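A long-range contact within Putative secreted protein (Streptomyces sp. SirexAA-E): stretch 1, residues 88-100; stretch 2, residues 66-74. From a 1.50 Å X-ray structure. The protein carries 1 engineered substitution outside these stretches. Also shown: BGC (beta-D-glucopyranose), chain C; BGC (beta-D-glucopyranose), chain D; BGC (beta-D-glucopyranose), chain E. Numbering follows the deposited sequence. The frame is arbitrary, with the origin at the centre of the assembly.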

ATOM      1  N   THR A  88      21.644   2.575 -12.391  1.00 13.87           N
ATOM      2  CA  THR A  88      20.956   2.520 -13.670  1.00 14.40           C
ATOM      3  C   THR A  88      21.006   1.118 -14.270  1.00 15.13           C
ATOM      4  O   THR A  88      22.070   0.499 -14.343  1.00 15.28           O
ATOM      5  CB  THR A  88      21.568   3.527 -14.671  1.00 15.62           C
ATOM      6  OG1 THR A  88      21.398   4.862 -14.173  1.00 17.27           O
ATOM      7  CG2 THR A  88      20.888   3.419 -16.034  1.00 17.54           C
ATOM      8  N   PHE A  89      19.843   0.624 -14.680  1.00 14.80           N
ATOM      9  CA  PHE A  89      19.742  -0.633 -15.418  1.00 14.24           C
ATOM     10  C   PHE A  89      19.581  -0.343 -16.896  1.00 14.30           C
ATOM     11  O   PHE A  89      18.635   0.351 -17.290  1.00 15.02           O
ATOM     12  CB  PHE A  89      18.527  -1.475 -14.992  1.00 14.61           C
ATOM     13  CG  PHE A  89      18.635  -2.131 -13.634  1.00 14.47           C
ATOM     14  CD1 PHE A  89      19.689  -1.870 -12.773  1.00 13.50           C
ATOM     15  CD2 PHE A  89      17.649  -3.020 -13.230  1.00 14.76           C
ATOM     16  CE1 PHE A  89      19.759  -2.492 -11.527  1.00 15.29           C
ATOM     17  CE2 PHE A  89      17.706  -3.638 -11.993  1.00 16.20           C
ATOM     18  CZ  PHE A  89      18.761  -3.374 -11.139  1.00 15.75           C
ATOM     19  N   ASN A  90      20.485  -0.866 -17.717  1.00 13.48           N
ATOM     20  CA  ASN A  90      20.189  -1.009 -19.128  1.00 13.38           C
ATOM     21  C   ASN A  90      19.458  -2.330 -19.247  1.00 14.61           C
ATOM     22  O   ASN A  90      20.062  -3.405 -19.327  1.00 16.44           O
ATOM     23  CB  ASN A  90      21.456  -0.931 -19.966  1.00 13.77           C
ATOM     24  CG  ASN A  90      22.042   0.456 -19.947  1.00 16.17           C
ATOM     25  OD1 ASN A  90      21.309   1.442 -20.094  1.00 15.05           O
ATOM     26  ND2 ASN A  90      23.342   0.554 -19.710  1.00 16.88           N
ATOM     27  N   GLY A  91      18.136  -2.229 -19.173  1.00 14.91           N
ATOM     28  CA  GLY A  91      17.288  -3.385 -18.983  1.00 13.55           C
ATOM     29  C   GLY A  91      16.047  -3.015 -18.198  1.00 14.15           C
ATOM     30  O   GLY A  91      15.654  -1.849 -18.173  1.00 14.02           O
ATOM     31  N   ASP A  92      15.445  -4.011 -17.542  1.00 13.39           N
ATOM     32  CA  ASP A  92      14.078  -3.897 -17.058  1.00 12.96           C
ATOM     33  C   ASP A  92      13.906  -4.408 -15.635  1.00 13.60           C
ATOM     34  O   ASP A  92      14.658  -5.275 -15.170  1.00 14.76           O
ATOM     35  CB  ASP A  92      13.120  -4.681 -17.968  1.00 13.03           C
ATOM     36  CG  ASP A  92      13.079  -4.151 -19.398  1.00 15.02           C
ATOM     37  OD1 ASP A  92      14.138  -4.095 -20.069  1.00 15.91           O
ATOM     38  OD2 ASP A  92      11.970  -3.809 -19.862  1.00 15.85           O
ATOM     39  N   VAL A  93      12.898  -3.871 -14.959  1.00 13.65           N
ATOM     40  CA  VAL A  93      12.376  -4.462 -13.736  1.00 14.42           C
ATOM     41  C   VAL A  93      10.937  -4.859 -14.066  1.00 13.50           C
ATOM     42  O   VAL A  93      10.042  -4.014 -14.157  1.00 14.23           O
ATOM     43  CB  VAL A  93      12.451  -3.491 -12.537  1.00 14.97           C
ATOM     44  CG1 VAL A  93      11.725  -4.063 -11.344  1.00 15.78           C
ATOM     45  CG2 VAL A  93      13.908  -3.214 -12.176  1.00 15.80           C
ATOM     46  N   THR A  94      10.743  -6.152 -14.294  1.00 13.64           N
ATOM     47  CA  THR A  94       9.532  -6.661 -14.926  1.00 14.47           C
ATOM     48  C   THR A  94       8.599  -7.400 -13.984  1.00 11.96           C
ATOM     49  O   THR A  94       9.035  -8.294 -13.257  1.00 13.45           O
ATOM     50  CB  THR A  94       9.905  -7.620 -16.072  1.00 14.84           C
ATOM     51  OG1 THR A  94      10.659  -6.902 -17.058  1.00 16.29           O
ATOM     52  CG2 THR A  94       8.659  -8.250 -16.717  1.00 15.72           C
ATOM     53  N   VAL A  95       7.318  -7.036 -14.003  1.00 12.96           N
ATOM     54  CA  VAL A  95       6.281  -7.918 -13.485  1.00 12.40           C
ATOM     55  C   VAL A  95       5.274  -8.208 -14.598  1.00 13.08           C
ATOM     56  O   VAL A  95       4.743  -7.285 -15.231  1.00 12.54           O
ATOM     57  CB  VAL A  95       5.554  -7.322 -12.255  1.00 12.63           C
ATOM     58  CG1 VAL A  95       4.426  -8.240 -11.801  1.00 13.73           C
ATOM     59  CG2 VAL A  95       6.530  -7.093 -11.103  1.00 12.94           C
ATOM     60  N   ASP A  96       5.035  -9.494 -14.850  1.00 14.72           N
ATOM     61  CA  ASP A  96       4.043  -9.926 -15.836  1.00 14.73           C
ATOM     62  C   ASP A  96       3.201 -11.016 -15.172  1.00 14.75           C
ATOM     63  O   ASP A  96       3.396 -11.324 -13.988  1.00 14.77           O
ATOM     64  CB  ASP A  96       4.713 -10.420 -17.130  1.00 16.89           C
ATOM     65  CG  ASP A  96       3.784 -10.371 -18.357  1.00 20.34           C
ATOM     66  OD1 ASP A  96       2.562 -10.125 -18.228  1.00 19.81           O
ATOM     67  OD2 ASP A  96       4.287 -10.613 -19.474  1.00 23.50           O
ATOM     68  N   ALA A  97       2.259 -11.592 -15.908  1.00 15.52           N
ATOM     69  CA  ALA A  97       1.296 -12.494 -15.292  1.00 14.95           C
ATOM     70  C   ALA A  97       1.263 -13.893 -15.919  1.00 16.26           C
ATOM     71  O   ALA A  97       0.228 -14.557 -15.907  1.00 18.12           O
ATOM     72  CB  ALA A  97      -0.090 -11.863 -15.336  1.00 14.29           C
ATOM     73  N   GLY A  98       2.401 -14.348 -16.437  1.00 17.12           N
ATOM     74  CA  GLY A  98       2.470 -15.654 -17.079  1.00 17.71           C
ATOM     75  C   GLY A  98       2.021 -16.801 -16.184  1.00 17.35           C
ATOM     76  O   GLY A  98       1.353 -17.730 -16.642  1.00 19.54           O
ATOM     77  N   TRP A  99       2.358 -16.721 -14.898  1.00 17.82           N
ATOM     78  CA  TRP A  99       2.095 -17.826 -13.976  1.00 17.19           C
ATOM     79  C   TRP A  99       0.596 -18.020 -13.746  1.00 16.75           C
ATOM     80  O   TRP A  99       0.155 -19.099 -13.341  1.00 18.96           O
ATOM     81  CB  TRP A  99       2.800 -17.590 -12.636  1.00 17.08           C
ATOM     82  CG  TRP A  99       2.167 -16.487 -11.829  1.00 16.60           C
ATOM     83  CD1 TRP A  99       2.396 -15.140 -11.947  1.00 15.94           C
ATOM     84  CD2 TRP A  99       1.189 -16.638 -10.789  1.00 15.98           C
ATOM     85  NE1 TRP A  99       1.624 -14.449 -11.038  1.00 15.65           N
ATOM     86  CE2 TRP A  99       0.876 -15.343 -10.317  1.00 15.56           C
ATOM     87  CE3 TRP A  99       0.551 -17.745 -10.208  1.00 17.59           C
ATOM     88  CZ2 TRP A  99      -0.054 -15.121  -9.298  1.00 16.50           C
ATOM     89  CZ3 TRP A  99      -0.367 -17.523  -9.190  1.00 19.09           C
ATOM     90  CH2 TRP A  99      -0.662 -16.219  -8.747  1.00 18.19           C
ATOM     91  N   PHE A 100      -0.177 -16.968 -14.000  1.00 17.70           N
ATOM     92  CA  PHE A 100      -1.619 -16.990 -13.776  1.00 18.67           C
ATOM     93  C   PHE A 100      -2.330 -16.761 -15.108  1.00 19.78           C
ATOM     94  O   PHE A 100      -3.415 -16.186 -15.157  1.00 18.64           O
ATOM     95  CB  PHE A 100      -2.012 -15.929 -12.737  1.00 18.22           C
ATOM     96  CG  PHE A 100      -3.302 -16.218 -12.000  1.00 20.68           C
ATOM     97  CD1 PHE A 100      -3.638 -17.507 -11.618  1.00 24.41           C
ATOM     98  CD2 PHE A 100      -4.155 -15.181 -11.647  1.00 21.03           C
ATOM     99  CE1 PHE A 100      -4.821 -17.759 -10.925  1.00 26.00           C
ATOM    100  CE2 PHE A 100      -5.340 -15.424 -10.958  1.00 21.60           C
ATOM    101  CZ  PHE A 100      -5.671 -16.710 -10.592  1.00 24.40           C
TER
HETATM  102  C2  BGC C   2       7.701 -11.906 -19.816  0.83 26.41           C
HETATM  103  C3  BGC C   2       9.086 -11.547 -20.331  0.83 25.05           C
HETATM  104  C4  BGC C   2      10.086 -12.612 -19.901  0.83 27.47           C
HETATM  105  C5  BGC C   2       9.601 -14.009 -20.280  0.83 28.19           C
HETATM  106  C6  BGC C   2      10.537 -15.065 -19.697  0.83 31.90           C
HETATM  107  C1  BGC C   2       7.335 -13.302 -20.307  0.83 28.91           C
HETATM  108  O2  BGC C   2       6.756 -10.952 -20.256  0.83 26.25           O
HETATM  109  O3  BGC C   2       9.470 -10.297 -19.802  0.83 26.97           O
HETATM  110  O4  BGC C   2      11.340 -12.360 -20.496  0.83 28.49           O
HETATM  111  O5  BGC C   2       8.283 -14.229 -19.812  0.83 30.05           O
HETATM  112  O6  BGC C   2      10.098 -16.348 -20.080  0.83 47.52           O
HETATM  113  C2  BGC D   1       3.812 -14.187 -20.305  1.00 21.32           C
HETATM  114  C3  BGC D   1       5.267 -14.634 -20.357  1.00 21.32           C
HETATM  115  C4  BGC D   1       5.446 -16.024 -19.748  1.00 21.32           C
HETATM  116  C5  BGC D   1       4.427 -17.007 -20.317  1.00 21.32           C
HETATM  117  C6  BGC D   1       4.550 -18.380 -19.644  1.00 21.32           C
HETATM  118  C1  BGC D   1       2.860 -15.261 -20.811  1.00 21.32           C
HETATM  119  O1  BGC D   1       1.542 -14.831 -20.515  1.00 21.32           O
HETATM  120  O2  BGC D   1       3.667 -13.005 -21.072  1.00 21.32           O
HETATM  121  O3  BGC D   1       6.039 -13.682 -19.655  1.00 21.32           O
HETATM  122  O4  BGC D   1       6.756 -16.487 -20.012  1.00 21.32           O
HETATM  123  O5  BGC D   1       3.112 -16.501 -20.162  1.00 21.32           O
HETATM  124  O6  BGC D   1       4.434 -18.265 -18.235  1.00 21.32           O
HETATM  125  C2  BGC E   3       8.733  -8.013 -20.435  0.93 27.31           C
HETATM  126  C3  BGC E   3       8.930  -6.943 -21.502  0.93 26.38           C
HETATM  127  C4  BGC E   3      10.404  -6.813 -21.893  0.93 26.01           C
HETATM  128  C5  BGC E   3      11.014  -8.181 -22.179  0.93 29.62           C
HETATM  129  C6  BGC E   3      12.523  -8.090 -22.378  0.93 32.44           C
HETATM  130  C1  BGC E   3       9.400  -9.308 -20.883  0.93 29.29           C
HETATM  131  O2  BGC E   3       7.351  -8.230 -20.202  0.93 24.12           O
HETATM  132  O3  BGC E   3       8.441  -5.718 -21.016  0.93 23.98           O
HETATM  133  O4  BGC E   3      10.526  -6.001 -23.044  0.93 28.07           O
HETATM  134  O5  BGC E   3      10.772  -9.064 -21.106  0.93 27.17           O
HETATM  135  O6  BGC E   3      12.989  -9.234 -23.059  0.93 34.15           O
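Stretch 2, residues 66-74: DINAQIGFY

Residues 67-70 form an extended strand that runs parallel to strand 92-94, with 20° between their N-to-C directions (signed crossing angle -20°) and a closest approach of 4.7 Å between the axes. The register pairs Gly91 with Ile67, Asp92 with Asn68, Val93 with Ala69 and Thr94 with Gln70, at CA-CA distances of 4.6 to 4.9 Å; beyond this the chains spread, and the CA atoms of Val95 and Ile71 are 5.6 Å apart. Four backbone hydrogen bonds join the two stretches in the alternating pattern of a parallel ladder, the last of them from Ile71, just past the strand: Asp92 N to Ile67 O (3.0 Å), Ala69 N to Asp92 O (2.9 Å), Thr94 N to Ala69 O (2.9 Å) and Ile71 N to Thr94 O (2.9 Å). The chain turns a corner at Asp66, just before the paired segment, and at Asn90 and Gly91, so that Gly91 both turns the corner and opens the pairing with Ile67. Gly91 adopts phi/psi of 148/-156°, which by itself calls for glycine, and its CA lies 3.1 Å from Ile67 O.

Side chains alternate between the two faces of the sheet. Asp92, Thr94, Asn68 and Gln70 share one face, where Thr94 OG1 donates a hydrogen bond to Asn68 OD1 (2.7 Å). The glucose units of chains C and E lie against this face, with Asn68 ND2 3.1 Å from O5 of the chain E glucose. A water donates to both Ile67 O (3.1 Å) and Asp92 OD1 (2.8 Å), tying the backbone of one strand to a side chain of the other.

Ile67, Ala69 and Val93 occupy the other face. Ile67, in the tt rotamer, places CD1 over the ring face of Phe89, 3.6 Å from Phe89 CE2. Further along, Val93 CG1 packs against Ile71 CG1 at 3.7 Å. Past the strands, the edge of Phe73 meets the face of Trp99, with Phe73 CZ 3.6 Å from Trp99 CZ2 and the ring planes at 75°.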

ATOM      1  N   ASP A  66      22.362  -5.762 -19.623  1.00 17.31           N
ATOM      2  CA  ASP A  66      21.835  -7.081 -19.969  1.00 18.10           C
ATOM      3  C   ASP A  66      21.044  -7.676 -18.824  1.00 19.12           C
ATOM      4  O   ASP A  66      21.193  -8.852 -18.495  1.00 22.86           O
ATOM      5  CB  ASP A  66      22.977  -8.020 -20.361  1.00 20.01           C
ATOM      6  CG  ASP A  66      23.924  -7.386 -21.360  1.00 20.82           C
ATOM      7  OD1 ASP A  66      23.475  -7.067 -22.479  1.00 22.01           O
ATOM      8  OD2 ASP A  66      25.115  -7.197 -21.029  1.00 21.83           O
ATOM      9  N   ILE A  67      20.200  -6.862 -18.208  1.00 18.21           N
ATOM     10  CA  ILE A  67      19.441  -7.342 -17.066  1.00 18.22           C
ATOM     11  C   ILE A  67      17.937  -7.237 -17.303  1.00 18.05           C
ATOM     12  O   ILE A  67      17.432  -6.198 -17.706  1.00 19.54           O
ATOM     13  CB  ILE A  67      19.838  -6.574 -15.781  1.00 20.80           C
ATOM     14  CG1 ILE A  67      19.064  -7.107 -14.572  1.00 24.90           C
ATOM     15  CG2 ILE A  67      19.666  -5.060 -15.950  1.00 20.23           C
ATOM     16  CD1 ILE A  67      19.514  -6.499 -13.280  1.00 28.75           C
ATOM     17  N   ASN A  68      17.236  -8.348 -17.102  1.00 17.66           N
ATOM     18  CA  ASN A  68      15.786  -8.344 -17.029  1.00 17.92           C
ATOM     19  C   ASN A  68      15.436  -8.964 -15.698  1.00 15.71           C
ATOM     20  O   ASN A  68      15.393 -10.191 -15.554  1.00 18.47           O
ATOM     21  CB  ASN A  68      15.134  -9.109 -18.193  1.00 19.83           C
ATOM     22  CG  ASN A  68      13.609  -9.023 -18.166  1.00 20.13           C
ATOM     23  OD1 ASN A  68      13.031  -8.232 -17.409  1.00 19.31           O
ATOM     24  ND2 ASN A  68      12.950  -9.835 -18.990  1.00 22.72           N
ATOM     25  N   ALA A  69      15.245  -8.108 -14.702  1.00 14.39           N
ATOM     26  CA  ALA A  69      14.958  -8.571 -13.355  1.00 14.64           C
ATOM     27  C   ALA A  69      13.462  -8.799 -13.213  1.00 15.18           C
ATOM     28  O   ALA A  69      12.701  -7.851 -13.001  1.00 15.09           O
ATOM     29  CB  ALA A  69      15.465  -7.560 -12.315  1.00 15.26           C
ATOM     30  N   GLN A  70      13.038 -10.052 -13.351  1.00 16.05           N
ATOM     31  CA  GLN A  70      11.635 -10.390 -13.164  1.00 15.64           C
ATOM     32  C   GLN A  70      11.385 -10.534 -11.680  1.00 14.03           C
ATOM     33  O   GLN A  70      12.129 -11.235 -10.983  1.00 14.40           O
ATOM     34  CB  GLN A  70      11.265 -11.677 -13.903  1.00 17.09           C
ATOM     35  CG  GLN A  70      11.333 -11.556 -15.422  1.00 20.17           C
ATOM     36  CD  GLN A  70      10.893 -12.828 -16.121  1.00 24.04           C
ATOM     37  OE1 GLN A  70       9.700 -13.090 -16.265  1.00 25.48           O
ATOM     38  NE2 GLN A  70      11.861 -13.628 -16.555  1.00 25.23           N
ATOM     39  N   ILE A  71      10.336  -9.872 -11.202  1.00 13.27           N
ATOM     40  CA  ILE A  71      10.052  -9.781  -9.777  1.00 12.51           C
ATOM     41  C   ILE A  71       8.842 -10.634  -9.405  1.00 11.21           C
ATOM     42  O   ILE A  71       7.724 -10.363  -9.858  1.00 13.66           O
ATOM     43  CB  ILE A  71       9.811  -8.314  -9.365  1.00 11.98           C
ATOM     44  CG1 ILE A  71      10.953  -7.420  -9.884  1.00 12.07           C
ATOM     45  CG2 ILE A  71       9.636  -8.201  -7.861  1.00 13.49           C
ATOM     46  CD1 ILE A  71      12.352  -7.826  -9.417  1.00 13.85           C
ATOM     47  N   GLY A  72       9.072 -11.682  -8.607  1.00 12.81           N
ATOM     48  CA  GLY A  72       8.001 -12.538  -8.123  1.00 12.45           C
ATOM     49  C   GLY A  72       7.446 -12.101  -6.781  1.00 10.89           C
ATOM     50  O   GLY A  72       7.663 -10.963  -6.361  1.00 12.27           O
ATOM     51  N   PHE A  73       6.727 -12.997  -6.108  1.00 11.08           N
ATOM     52  CA  PHE A  73       6.173 -12.700  -4.791  1.00 10.42           C
ATOM     53  C   PHE A  73       7.273 -12.430  -3.764  1.00 13.75           C
ATOM     54  O   PHE A  73       8.363 -12.994  -3.854  1.00 13.10           O
ATOM     55  CB  PHE A  73       5.296 -13.855  -4.296  1.00 11.62           C
ATOM     56  CG  PHE A  73       3.957 -13.940  -4.978  1.00 11.99           C
ATOM     57  CD1 PHE A  73       3.775 -14.748  -6.095  1.00 11.78           C
ATOM     58  CD2 PHE A  73       2.882 -13.182  -4.513  1.00 12.59           C
ATOM     59  CE1 PHE A  73       2.538 -14.818  -6.723  1.00 12.09           C
ATOM     60  CE2 PHE A  73       1.647 -13.246  -5.132  1.00 12.21           C
ATOM     61  CZ  PHE A  73       1.471 -14.063  -6.241  1.00 12.19           C
ATOM     62  N   TYR A  74       6.960 -11.565  -2.799  1.00 12.94           N
ATOM     63  CA  TYR A  74       7.820 -11.281  -1.643  1.00 11.34           C
ATOM     64  C   TYR A  74       9.258 -10.977  -2.041  1.00 13.19           C
ATOM     65  O   TYR A  74      10.209 -11.403  -1.384  1.00 12.80           O
ATOM     66  CB  TYR A  74       7.799 -12.447  -0.649  1.00 11.99           C
ATOM     67  CG  TYR A  74       6.414 -12.898  -0.252  1.00 12.25           C
ATOM     68  CD1 TYR A  74       5.608 -12.118   0.576  1.00 12.16           C
ATOM     69  CD2 TYR A  74       5.908 -14.108  -0.710  1.00 13.83           C
ATOM     70  CE1 TYR A  74       4.332 -12.542   0.944  1.00 12.95           C
ATOM     71  CE2 TYR A  74       4.637 -14.535  -0.358  1.00 12.32           C
ATOM     72  CZ  TYR A  74       3.856 -13.752   0.471  1.00 11.89           C
ATOM     73  OH  TYR A  74       2.598 -14.198   0.808  1.00 14.05           O
TER
HETATM   74  O   HOH W   1      15.609  -6.453 -20.150  1.00 22.88           O
HETATM   75  O   HOH W   2       7.355 -11.890 -15.373  1.00 23.72           O
HETATM   76  O   HOH W   3       6.922 -11.082 -12.718  1.00 19.59           O